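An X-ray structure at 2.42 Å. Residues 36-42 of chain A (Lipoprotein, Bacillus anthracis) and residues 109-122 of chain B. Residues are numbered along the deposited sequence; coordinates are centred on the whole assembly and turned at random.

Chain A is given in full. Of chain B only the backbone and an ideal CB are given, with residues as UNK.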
# COMPACT_ATOMS: atom_id res chain seq x y z
N SER A 36 12.47 -3.80 4.16
CA SER A 36 12.85 -2.66 3.32
C SER A 36 13.00 -1.38 4.15
O SER A 36 12.28 -1.15 5.12
CB SER A 36 11.82 -2.45 2.19
OG SER A 36 12.14 -1.33 1.37
N THR A 37 13.97 -0.56 3.76
CA THR A 37 14.18 0.72 4.39
C THR A 37 13.25 1.76 3.77
O THR A 37 13.09 2.85 4.32
CB THR A 37 15.63 1.20 4.17
OG1 THR A 37 15.93 1.16 2.77
CG2 THR A 37 16.62 0.33 4.92
N GLN A 38 12.63 1.40 2.65
CA GLN A 38 11.97 2.40 1.80
C GLN A 38 10.45 2.45 1.86
O GLN A 38 9.85 3.51 1.64
CB GLN A 38 12.44 2.19 0.36
CG GLN A 38 13.96 2.19 0.24
CD GLN A 38 14.57 3.54 0.54
OE1 GLN A 38 14.12 4.56 0.01
NE2 GLN A 38 15.57 3.57 1.42
N VAL A 39 9.82 1.31 2.13
CA VAL A 39 8.36 1.26 2.17
C VAL A 39 7.88 0.38 3.31
O VAL A 39 8.65 -0.45 3.82
CB VAL A 39 7.75 0.69 0.86
CG1 VAL A 39 8.21 1.49 -0.34
CG2 VAL A 39 8.11 -0.77 0.71
N ASN A 40 6.62 0.55 3.69
CA ASN A 40 5.98 -0.34 4.65
C ASN A 40 5.35 -1.54 3.93
O ASN A 40 4.99 -1.45 2.75
CB ASN A 40 4.90 0.39 5.44
CG ASN A 40 5.47 1.22 6.57
OD1 ASN A 40 6.38 0.77 7.27
ND2 ASN A 40 4.96 2.44 6.75
N ALA A 41 5.19 -2.63 4.65
CA ALA A 41 4.55 -3.82 4.12
C ALA A 41 3.69 -4.40 5.24
O ALA A 41 3.86 -4.04 6.40
CB ALA A 41 5.61 -4.82 3.67
N PRO A 42 2.76 -5.29 4.89
CA PRO A 42 1.98 -5.93 5.96
C PRO A 42 2.89 -6.72 6.89
O PRO A 42 3.92 -7.23 6.46
CB PRO A 42 1.05 -6.88 5.18
CG PRO A 42 0.90 -6.23 3.83
CD PRO A 42 2.26 -5.62 3.55
N UNK B 109 7.31 9.70 1.38
CA UNK B 109 8.52 9.33 0.65
C UNK B 109 9.74 9.72 1.44
O UNK B 109 9.83 10.83 1.98
CB UNK B 109 8.55 9.99 -0.73
N UNK B 110 10.70 8.81 1.49
CA UNK B 110 11.95 9.11 2.15
C UNK B 110 12.76 10.04 1.27
O UNK B 110 12.56 10.11 0.06
CB UNK B 110 12.73 7.83 2.46
N UNK B 111 13.66 10.78 1.90
CA UNK B 111 14.58 11.63 1.17
C UNK B 111 15.36 10.77 0.19
O UNK B 111 15.84 9.70 0.55
CB UNK B 111 15.52 12.37 2.12
N UNK B 112 15.42 11.21 -1.07
CA UNK B 112 16.16 10.49 -2.09
C UNK B 112 15.41 9.31 -2.71
O UNK B 112 15.97 8.54 -3.47
CB UNK B 112 17.47 9.99 -1.49
N UNK B 113 14.13 9.19 -2.39
CA UNK B 113 13.32 8.08 -2.86
C UNK B 113 12.25 8.54 -3.86
O UNK B 113 11.75 9.67 -3.78
CB UNK B 113 12.66 7.38 -1.67
N UNK B 114 11.92 7.68 -4.82
CA UNK B 114 10.80 7.93 -5.72
C UNK B 114 9.72 6.88 -5.46
O UNK B 114 8.80 6.69 -6.24
CB UNK B 114 11.25 7.90 -7.18
N UNK B 115 9.86 6.18 -4.34
CA UNK B 115 8.98 5.07 -4.00
C UNK B 115 8.03 5.46 -2.87
O UNK B 115 8.42 5.47 -1.71
CB UNK B 115 9.80 3.84 -3.60
N UNK B 116 6.77 5.77 -3.20
CA UNK B 116 5.82 6.20 -2.17
C UNK B 116 5.38 5.03 -1.31
O UNK B 116 5.44 3.88 -1.73
CB UNK B 116 4.60 6.87 -2.81
N UNK B 117 5.00 5.32 -0.08
CA UNK B 117 4.55 4.28 0.82
C UNK B 117 3.49 4.84 1.74
O UNK B 117 3.46 6.03 2.01
CB UNK B 117 5.72 3.70 1.62
N UNK B 118 2.61 3.97 2.20
CA UNK B 118 1.60 4.35 3.19
C UNK B 118 2.20 4.23 4.57
O UNK B 118 3.07 3.40 4.77
CB UNK B 118 0.34 3.48 3.07
N UNK B 119 1.74 5.02 5.52
CA UNK B 119 2.17 4.83 6.85
C UNK B 119 1.02 4.58 7.79
O UNK B 119 1.28 4.52 8.97
CB UNK B 119 2.98 6.04 7.31
N UNK B 120 -0.21 4.45 7.38
CA UNK B 120 -1.19 4.24 8.44
C UNK B 120 -1.31 2.77 8.87
O UNK B 120 -1.42 1.88 8.04
CB UNK B 120 -2.56 4.75 7.98
N UNK B 121 -1.29 2.55 10.18
CA UNK B 121 -1.50 1.23 10.76
C UNK B 121 -2.59 1.43 11.78
O UNK B 121 -2.34 1.60 12.96
CB UNK B 121 -0.23 0.64 11.38
N UNK B 122 -3.82 1.43 11.30
CA UNK B 122 -4.97 1.79 12.11
C UNK B 122 -5.56 0.60 12.87
O UNK B 122 -5.75 -0.49 12.33
CB UNK B 122 -6.05 2.42 11.22

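Position 109 points its CA-to-CB bond away from chain A, with nothing of that stretch near. The residue is L109(B), in a strand that begins earlier.

Position 110 points toward chain A. Its ideal CB lies 4.3 Å from Q38(A) OE1, with T37(A) O beyond. A long or polar side chain would suit. It is K110(B), fully extended, all four chi angles t. Its CD passes 4.1 Å from T37(A) O and 4.1 Å from Q38(A) NE2. Its NZ is hydrogen-bonded elsewhere in the structure.

Position 111 points away; it is Q111(B). Position 112 has phi 81° and psi 9°, which favours glycine in a type II turn. It is G112(B). The turn is closed by the backbone N of position 113 donating to K110(B) O at 3.1 Å.

Position 113 points toward chain A, its ideal CB 3.6 Å from Q38(A) OE1. A small side chain, perhaps polar, would suit. It is S113(B). S113(B) OG accepts from the backbone N of position 115 at 2.9 Å. Water 1 donates to Q38(A) OE1 at 2.9 Å and also makes a weak 3.4 Å bond with S113(B) OG.

Position 114 points away; it is V114(B).

Position 115 faces V39(A), with CG1 4.3 Å from the ideal CB. A modest side chain offering a methyl would suit: valine, threonine or alanine. It is T115(B), whose CG2 packs 3.5 Å from V39(A) CG1.

Position 116 points away. Its phi of -73° allows proline among others, and it is P116(B).

Position 117 points toward chain A. The ideal CB is 3.6 Å from V39(A) CA and 3.9 Å from N40(A) N, a backbone donor. A short side chain with an acceptor would suit: serine or threonine. It is T117(B). N40(A) N donates to its OG1 at 2.8 Å and 170°, nearly straight. T117(B) OG1 in turn donates weakly to the backbone O of position 118 at 3.3 Å, while CG2 lies 3.9 Å from Q38(A) O.

Position 118 points sideways. N40(A) ND2 donates to the backbone O of position 118 at 2.9 Å, a bond that asks nothing of the side chain. Its phi of -86° permits proline, and it is P118(B).

Position 119 points sideways, CB near N40(A) ND2. Several residues could fit; L119(B) leads its end away.

Position 120 points away; it is L120(B). Position 121 points toward chain A but from a distance, so a long or aromatic side chain is needed to make contact. It is F121(B). Its ring edge meets N40(A), CE1 to CG 3.9 Å, and A41(A), CZ to O 4.1 Å. Position 122 is out of reach; it is Q122(B).

Chain B (109-122) LKQGSVTPTPLLFQ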
# COMPACT_ATOMS: atom_id res chain seq x y z
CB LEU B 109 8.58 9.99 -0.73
CG LEU B 109 7.55 9.44 -1.72
CD1 LEU B 109 6.39 10.42 -1.88
CD2 LEU B 109 8.20 9.11 -3.06
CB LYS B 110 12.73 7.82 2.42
CG LYS B 110 13.82 8.00 3.46
CD LYS B 110 14.49 6.70 3.79
CE LYS B 110 15.50 6.94 4.90
NZ LYS B 110 16.25 5.72 5.27
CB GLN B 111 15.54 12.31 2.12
CG GLN B 111 16.38 13.35 1.48
CD GLN B 111 17.28 14.01 2.48
OE1 GLN B 111 17.52 13.47 3.56
NE2 GLN B 111 17.77 15.20 2.15
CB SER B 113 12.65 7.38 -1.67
OG SER B 113 11.73 6.39 -2.08
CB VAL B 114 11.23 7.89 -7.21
CG1 VAL B 114 12.17 9.04 -7.51
CG2 VAL B 114 11.86 6.55 -7.55
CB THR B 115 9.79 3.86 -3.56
OG1 THR B 115 10.86 3.65 -4.48
CG2 THR B 115 8.92 2.64 -3.53
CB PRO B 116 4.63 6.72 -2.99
CG PRO B 116 4.71 5.95 -4.28
CD PRO B 116 6.19 5.78 -4.55
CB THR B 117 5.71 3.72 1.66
OG1 THR B 117 5.27 2.57 2.39
CG2 THR B 117 6.23 4.75 2.62
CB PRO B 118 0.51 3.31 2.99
CG PRO B 118 1.22 2.13 2.43
CD PRO B 118 2.28 2.70 1.55
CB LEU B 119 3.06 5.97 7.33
CG LEU B 119 2.70 7.41 6.99
CD1 LEU B 119 1.41 7.82 7.67
CD2 LEU B 119 3.83 8.32 7.42
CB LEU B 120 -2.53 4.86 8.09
CG LEU B 120 -2.54 6.37 8.01
CD1 LEU B 120 -3.81 6.86 7.35
CD2 LEU B 120 -2.38 6.99 9.39
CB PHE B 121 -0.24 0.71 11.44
CG PHE B 121 0.76 0.13 10.49
CD1 PHE B 121 1.83 0.89 10.05
CD2 PHE B 121 0.64 -1.16 10.04
CE1 PHE B 121 2.75 0.37 9.18
CE2 PHE B 121 1.56 -1.69 9.16
CZ PHE B 121 2.62 -0.93 8.74
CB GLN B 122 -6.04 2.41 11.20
CG GLN B 122 -5.67 3.79 10.65
CD GLN B 122 -5.52 4.85 11.77
OE1 GLN B 122 -4.51 4.88 12.48
NE2 GLN B 122 -6.52 5.72 11.91
O HOH W 1 13.37 3.41 -2.52
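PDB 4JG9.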